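Local atomic coordinates of mandelate racemase/muconate lactonizing enzyme family protein (Azoarcus sp., PDB entry 2QDE), a protein that belongs to the mandelate racemase/muconate lactonizing enzyme family of the enolase superfamily and carries a barium ion in the metal site of its barrel domain. Residues A[11-16]-A[374-380]; A[191-197]-A[217-223]. All coordinates share one frame; numbering follows the deposited sequence.

Contact 1. Residues A[11-16]-A[374-380]; sequences IPISTP and VRRLVTP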
loop_
_atom_site.group_PDB
_atom_site.type_symbol
_atom_site.label_atom_id
_atom_site.label_comp_id
_atom_site.label_asym_id
_atom_site.label_seq_id
_atom_site.Cartn_x
_atom_site.Cartn_y
_atom_site.Cartn_z
ATOM N N ILE A 11 42.024 -24.688 -12.126
ATOM C CA ILE A 11 42.226 -25.456 -13.350
ATOM C C ILE A 11 41.053 -25.344 -14.317
ATOM O O ILE A 11 39.929 -25.741 -13.993
ATOM C CB ILE A 11 42.403 -26.959 -13.027
ATOM C CG1 ILE A 11 43.444 -27.137 -11.924
ATOM C CG2 ILE A 11 42.787 -27.722 -14.285
ATOM C CD1 ILE A 11 43.480 -28.527 -11.356
ATOM N N PRO A 12 41.298 -24.817 -15.529
ATOM C CA PRO A 12 40.222 -24.682 -16.518
ATOM C C PRO A 12 40.026 -25.997 -17.278
ATOM O O PRO A 12 40.958 -26.503 -17.906
ATOM C CB PRO A 12 40.735 -23.569 -17.421
ATOM C CG PRO A 12 42.216 -23.854 -17.456
ATOM C CD PRO A 12 42.542 -24.181 -16.007
ATOM N N ILE A 13 38.823 -26.559 -17.210
ATOM C CA ILE A 13 38.547 -27.806 -17.909
ATOM C C ILE A 13 37.384 -27.714 -18.892
ATOM O O ILE A 13 36.496 -26.861 -18.773
ATOM C CB ILE A 13 38.249 -28.972 -16.922
ATOM C CG1 ILE A 13 37.077 -28.610 -16.013
ATOM C CG2 ILE A 13 39.490 -29.293 -16.091
ATOM C CD1 ILE A 13 36.529 -29.808 -15.222
ATOM N N SER A 14 37.411 -28.597 -19.880
ATOM C CA SER A 14 36.361 -28.663 -20.883
ATOM C C SER A 14 35.945 -30.129 -20.960
ATOM O O SER A 14 36.736 -30.982 -21.351
ATOM C CB SER A 14 36.880 -28.181 -22.241
ATOM O OG SER A 14 37.182 -26.795 -22.217
ATOM N N THR A 15 34.704 -30.414 -20.578
ATOM C CA THR A 15 34.203 -31.785 -20.579
ATOM C C THR A 15 33.226 -32.095 -21.713
ATOM O O THR A 15 32.175 -31.471 -21.832
ATOM C CB THR A 15 33.519 -32.106 -19.241
ATOM O OG1 THR A 15 34.407 -31.779 -18.171
ATOM C CG2 THR A 15 33.160 -33.581 -19.160
ATOM N N PRO A 16 33.573 -33.071 -22.568
ATOM C CA PRO A 16 32.705 -33.449 -23.686
ATOM C C PRO A 16 31.441 -34.154 -23.185
ATOM O O PRO A 16 31.469 -34.852 -22.172
ATOM C CB PRO A 16 33.583 -34.396 -24.508
ATOM C CG PRO A 16 34.993 -34.001 -24.133
ATOM C CD PRO A 16 34.875 -33.755 -22.659
ATOM N N VAL A 374 41.830 -35.358 -15.255
ATOM C CA VAL A 374 41.730 -33.915 -15.109
ATOM C C VAL A 374 42.717 -33.260 -16.072
ATOM O O VAL A 374 42.369 -32.330 -16.801
ATOM C CB VAL A 374 42.048 -33.474 -13.676
ATOM C CG1 VAL A 374 42.315 -31.978 -13.636
ATOM C CG2 VAL A 374 40.877 -33.819 -12.767
ATOM N N ARG A 375 43.953 -33.748 -16.074
ATOM C CA ARG A 375 44.958 -33.197 -16.975
ATOM C C ARG A 375 44.514 -33.332 -18.427
ATOM O O ARG A 375 44.718 -32.419 -19.218
ATOM C CB ARG A 375 46.308 -33.890 -16.777
ATOM C CG ARG A 375 47.093 -33.368 -15.594
ATOM C CD ARG A 375 48.493 -33.954 -15.573
ATOM N NE ARG A 375 48.492 -35.349 -15.134
ATOM C CZ ARG A 375 48.362 -35.738 -13.866
ATOM N NH1 ARG A 375 48.223 -34.838 -12.901
ATOM N NH2 ARG A 375 48.372 -37.029 -13.560
ATOM N N ARG A 376 43.892 -34.458 -18.772
ATOM C CA ARG A 376 43.429 -34.667 -20.139
ATOM C C ARG A 376 42.292 -33.729 -20.541
ATOM O O ARG A 376 42.117 -33.439 -21.726
ATOM C CB ARG A 376 42.981 -36.123 -20.348
ATOM C CG ARG A 376 44.124 -37.124 -20.452
ATOM C CD ARG A 376 43.651 -38.475 -20.978
ATOM N NE ARG A 376 42.913 -39.253 -19.987
ATOM C CZ ARG A 376 43.481 -39.864 -18.950
ATOM N NH1 ARG A 376 44.802 -39.790 -18.767
ATOM N NH2 ARG A 376 42.732 -40.548 -18.091
ATOM N N LEU A 377 41.529 -33.242 -19.565
ATOM C CA LEU A 377 40.402 -32.361 -19.873
ATOM C C LEU A 377 40.689 -30.862 -19.807
ATOM O O LEU A 377 39.791 -30.056 -20.042
ATOM C CB LEU A 377 39.205 -32.685 -18.968
ATOM C CG LEU A 377 38.588 -34.093 -19.060
ATOM C CD1 LEU A 377 37.325 -34.141 -18.209
ATOM C CD2 LEU A 377 38.244 -34.447 -20.498
ATOM N N VAL A 378 41.923 -30.479 -19.492
ATOM C CA VAL A 378 42.258 -29.060 -19.431
ATOM C C VAL A 378 41.901 -28.405 -20.769
ATOM O O VAL A 378 42.220 -28.928 -21.833
ATOM C CB VAL A 378 43.757 -28.855 -19.116
ATOM C CG1 VAL A 378 44.105 -27.362 -19.101
ATOM C CG2 VAL A 378 44.080 -29.487 -17.770
ATOM N N THR A 379 41.213 -27.269 -20.699
ATOM C CA THR A 379 40.775 -26.536 -21.881
ATOM C C THR A 379 41.928 -26.196 -22.830
ATOM O O THR A 379 42.928 -25.606 -22.422
ATOM C CB THR A 379 40.063 -25.220 -21.468
ATOM O OG1 THR A 379 38.994 -25.516 -20.556
ATOM C CG2 THR A 379 39.500 -24.508 -22.690
ATOM N N PRO A 380 41.798 -26.571 -24.116
ATOM C CA PRO A 380 42.844 -26.292 -25.108
ATOM C C PRO A 380 43.211 -24.812 -25.145
ATOM O O PRO A 380 42.328 -23.953 -25.151
ATOM C CB PRO A 380 42.210 -26.753 -26.421
ATOM C CG PRO A 380 41.325 -27.892 -25.985
ATOM C CD PRO A 380 40.693 -27.344 -24.718
#

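Contact 2. Residues A[191-197]-A[217-223]; sequences DLFIDIN and LSKIEQP. With BA (barium ion), chain I.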
loop_
_atom_site.group_PDB
_atom_site.type_symbol
_atom_site.label_atom_id
_atom_site.label_comp_id
_atom_site.label_asym_id
_atom_site.label_seq_id
_atom_site.Cartn_x
_atom_site.Cartn_y
_atom_site.Cartn_z
ATOM N N ASP A 191 3.903 -35.628 -12.763
ATOM C CA ASP A 191 4.291 -34.245 -12.470
ATOM C C ASP A 191 5.104 -33.742 -13.669
ATOM O O ASP A 191 6.259 -34.119 -13.848
ATOM C CB ASP A 191 5.150 -34.207 -11.194
ATOM C CG ASP A 191 5.630 -32.798 -10.829
ATOM O OD1 ASP A 191 5.501 -31.868 -11.654
ATOM O OD2 ASP A 191 6.158 -32.625 -9.709
ATOM N N LEU A 192 4.490 -32.900 -14.491
ATOM C CA LEU A 192 5.144 -32.368 -15.680
ATOM C C LEU A 192 5.109 -30.839 -15.703
ATOM O O LEU A 192 4.062 -30.240 -15.457
ATOM C CB LEU A 192 4.436 -32.908 -16.927
ATOM C CG LEU A 192 4.889 -32.380 -18.288
ATOM C CD1 LEU A 192 6.297 -32.885 -18.587
ATOM C CD2 LEU A 192 3.908 -32.834 -19.369
ATOM N N PHE A 193 6.250 -30.207 -15.975
ATOM C CA PHE A 193 6.285 -28.750 -16.059
ATOM C C PHE A 193 7.327 -28.264 -17.055
ATOM O O PHE A 193 8.116 -29.057 -17.565
ATOM C CB PHE A 193 6.482 -28.106 -14.671
ATOM C CG PHE A 193 7.801 -28.408 -14.011
ATOM C CD1 PHE A 193 8.865 -27.510 -14.107
ATOM C CD2 PHE A 193 7.956 -29.553 -13.222
ATOM C CE1 PHE A 193 10.071 -27.743 -13.419
ATOM C CE2 PHE A 193 9.153 -29.799 -12.530
ATOM C CZ PHE A 193 10.212 -28.890 -12.626
ATOM N N ILE A 194 7.316 -26.966 -17.348
ATOM C CA ILE A 194 8.256 -26.404 -18.314
ATOM C C ILE A 194 9.070 -25.236 -17.763
ATOM O O ILE A 194 8.647 -24.553 -16.830
ATOM C CB ILE A 194 7.520 -25.928 -19.581
ATOM C CG1 ILE A 194 6.470 -24.873 -19.210
ATOM C CG2 ILE A 194 6.862 -27.114 -20.273
ATOM C CD1 ILE A 194 5.776 -24.253 -20.409
ATOM N N ASP A 195 10.237 -25.018 -18.361
ATOM C CA ASP A 195 11.159 -23.957 -17.957
ATOM C C ASP A 195 11.360 -23.012 -19.144
ATOM O O ASP A 195 11.735 -23.452 -20.227
ATOM C CB ASP A 195 12.488 -24.588 -17.551
ATOM C CG ASP A 195 13.436 -23.605 -16.893
ATOM O OD1 ASP A 195 13.177 -22.385 -16.937
ATOM O OD2 ASP A 195 14.460 -24.063 -16.340
ATOM N N ILE A 196 11.108 -21.722 -18.933
ATOM C CA ILE A 196 11.225 -20.719 -19.992
ATOM C C ILE A 196 12.528 -19.926 -19.934
ATOM O O ILE A 196 12.904 -19.268 -20.903
ATOM C CB ILE A 196 10.053 -19.710 -19.922
ATOM C CG1 ILE A 196 8.748 -20.444 -19.594
ATOM C CG2 ILE A 196 9.906 -18.988 -21.248
ATOM C CD1 ILE A 196 8.368 -21.520 -20.602
ATOM N N ASN A 197 13.209 -19.980 -18.794
ATOM C CA ASN A 197 14.468 -19.263 -18.619
ATOM C C ASN A 197 14.304 -17.750 -18.836
ATOM O O ASN A 197 15.227 -17.074 -19.302
ATOM C CB ASN A 197 15.548 -19.817 -19.568
ATOM C CG ASN A 197 16.024 -21.212 -19.171
ATOM O OD1 ASN A 197 16.438 -21.443 -18.029
ATOM N ND2 ASN A 197 15.975 -22.143 -20.115
ATOM N N LEU A 217 -0.040 -28.447 -16.582
ATOM C CA LEU A 217 1.345 -28.453 -16.130
ATOM C C LEU A 217 1.357 -28.097 -14.637
ATOM O O LEU A 217 0.580 -27.250 -14.187
ATOM C CB LEU A 217 2.147 -27.424 -16.931
ATOM C CG LEU A 217 2.168 -27.647 -18.450
ATOM C CD1 LEU A 217 2.755 -26.430 -19.157
ATOM C CD2 LEU A 217 2.976 -28.900 -18.767
ATOM N N SER A 218 2.229 -28.740 -13.869
ATOM C CA SER A 218 2.298 -28.454 -12.441
ATOM C C SER A 218 2.773 -27.026 -12.178
ATOM O O SER A 218 2.473 -26.452 -11.131
ATOM C CB SER A 218 3.220 -29.448 -11.727
ATOM O OG SER A 218 4.568 -29.280 -12.127
ATOM N N LYS A 219 3.504 -26.450 -13.130
ATOM C CA LYS A 219 4.014 -25.091 -12.975
ATOM C C LYS A 219 4.753 -24.596 -14.213
ATOM O O LYS A 219 5.064 -25.377 -15.116
ATOM C CB LYS A 219 4.964 -25.033 -11.769
ATOM C CG LYS A 219 5.989 -26.176 -11.742
ATOM C CD LYS A 219 6.856 -26.127 -10.492
ATOM C CE LYS A 219 7.562 -27.450 -10.235
ATOM N NZ LYS A 219 6.605 -28.522 -9.875
ATOM N N ILE A 220 5.010 -23.289 -14.248
ATOM C CA ILE A 220 5.763 -22.656 -15.328
ATOM C C ILE A 220 6.985 -22.019 -14.667
ATOM O O ILE A 220 6.844 -21.121 -13.840
ATOM C CB ILE A 220 4.973 -21.526 -16.030
ATOM C CG1 ILE A 220 3.626 -22.046 -16.543
ATOM C CG2 ILE A 220 5.800 -20.979 -17.186
ATOM C CD1 ILE A 220 3.744 -23.175 -17.520
ATOM N N GLU A 221 8.177 -22.486 -15.018
ATOM C CA GLU A 221 9.395 -21.943 -14.428
ATOM C C GLU A 221 9.923 -20.695 -15.136
ATOM O O GLU A 221 10.225 -20.721 -16.336
ATOM C CB GLU A 221 10.490 -23.009 -14.405
ATOM C CG GLU A 221 11.761 -22.582 -13.665
ATOM C CD GLU A 221 12.843 -23.653 -13.693
ATOM O OE1 GLU A 221 12.483 -24.851 -13.768
ATOM O OE2 GLU A 221 14.047 -23.295 -13.621
ATOM N N GLN A 222 10.031 -19.610 -14.372
ATOM C CA GLN A 222 10.538 -18.321 -14.848
ATOM C C GLN A 222 10.117 -17.922 -16.263
ATOM O O GLN A 222 10.943 -17.897 -17.185
ATOM C CB GLN A 222 12.068 -18.300 -14.773
ATOM C CG GLN A 222 12.659 -16.899 -14.854
ATOM C CD GLN A 222 12.416 -16.094 -13.589
ATOM O OE1 GLN A 222 12.004 -14.934 -13.646
ATOM N NE2 GLN A 222 12.675 -16.706 -12.439
ATOM N N PRO A 223 8.832 -17.592 -16.454
ATOM C CA PRO A 223 8.369 -17.198 -17.784
ATOM C C PRO A 223 8.894 -15.829 -18.227
ATOM O O PRO A 223 9.179 -15.622 -19.408
ATOM C CB PRO A 223 6.844 -17.220 -17.642
ATOM C CG PRO A 223 6.633 -16.871 -16.214
ATOM C CD PRO A 223 7.708 -17.658 -15.501
HETATM BA BA BA I . 15.788 -21.912 -15.302
HETATM O O HOH W 1 8.269 -30.739 -8.954
#

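Contact 1. Residues A[11-16]-A[374-380]
The hydroxyls of Ser14 and Thr379 are set facing each other by matching torsions: each oxygen stands beside its own backbone N and anti to its carbonyl carbon, chi1 -67° in Ser14 and -55° in Thr379. Thr379 OG1 donates to Ser14 OG at 2.8 Å, and the same torsion in Thr379 places its methyl CG2 3.3 Å from Ser14 OG. Each oxygen has a second hydrogen-bond partner, Asp32 on the neighbouring strand for Ser14 OG and Gln62 for Thr379 OG1.

Two backbone bonds frame this link. Ser14 N reaches Leu377 O at 2.8 Å, and Thr379 N meets Pro12 O at 2.9 Å. These two N-H...O bonds make a single beta bridge between Ile13 and Val378, a point where chain leaving helix 371-377 is pinned to strand 5-15. Beside them Val378 CA leans on Pro12 O, a CA-H...O contact of 3.2 Å. Strand 5-15 belongs to the antiparallel sheet of the N-terminal capping domain of the enolase superfamily, and its backbone pairs with strand 31-40 through Ile11, Ile13 and Thr15.

Side chains fill in around the bridge. Ile11 sends CG2 to Val378 CG2, 4.1 Å away, the two side chains crossing at about a right angle. Leu377 points at the strand and divides its branches: CD1 lies against the hydroxyl oxygen OG1 of Thr15, 3.8 Å away, while CD2 makes an apolar contact with the ring carbon CD of Pro16. Farther back along the helix, Val374 CG1 lies near Ile11 CD1, and Leu35 of strand 31-40 touches the side chains of both Val374 and Ile13.

Contact 2. Residues A[191-197]-A[217-223]
Asp195 and Glu221 lay their carboxylates one over the other, planes 28° apart, at the C-terminal ends of adjacent parallel strands in the enolase-type barrel, a beta-alpha-beta unit closed through helix 202-212. Asp195 OD2 and Glu221 OE2 are 2.9 Å apart because both bind the barium ion. Asn197 OD1 is a further ligand at 2.8 Å from the barium, its backbone N closing an Asx turn onto Asp195 OD1, and Asp246 is the fourth residue. Lys165 NZ makes a hydrogen bond to Asp195 OD2 and a salt bridge to Glu221 OE1.

Packing is close along the strands. Glu221 N bonds to Ile194 O at 2.8 Å and Ile196 N to Glu221 O, while on the face away from the metal Ile194 CG1 meets Ile220 CD1 at 3.6 Å, the two isoleucines side by side. Lys219 CE makes a CH-pi contact over the centre of the Phe193 ring, 3.6 Å from the centroid; a bend at chi4 (-67°) leaves NZ in an off-centre cation-pi contact.

The looser side holds partly exposed Asp191 and Ser218. The salt bridge from Lys219 NZ to Asp191 OD1 is long, 3.9 Å, and a water joins NZ to OD2. Ser218 OG takes a bond from NZ and donates to Asp191 OD1, 2.8 Å away on the syn side, 26° out of the carboxylate plane.

One contact closes a long sequence separation at the N-terminal sheet; the other pairs adjacent barrel strands. Contact 1 joins residues 358 apart in sequence, bringing the chain just after helix 371-377 back to that sheet, whereas contact 2 joins strands separated by a single helical crossover; in sequence, contact 2 falls wholly between the two segments of contact 1. In space they lie on opposite sides of the chain's centre, their own centres 33 Å apart and their nearest atoms about 19 Å apart, without touching. Contact 2 supplies Asp195, Asn197 and Glu221 to the barium site, while contact 1 provides no ligand to it.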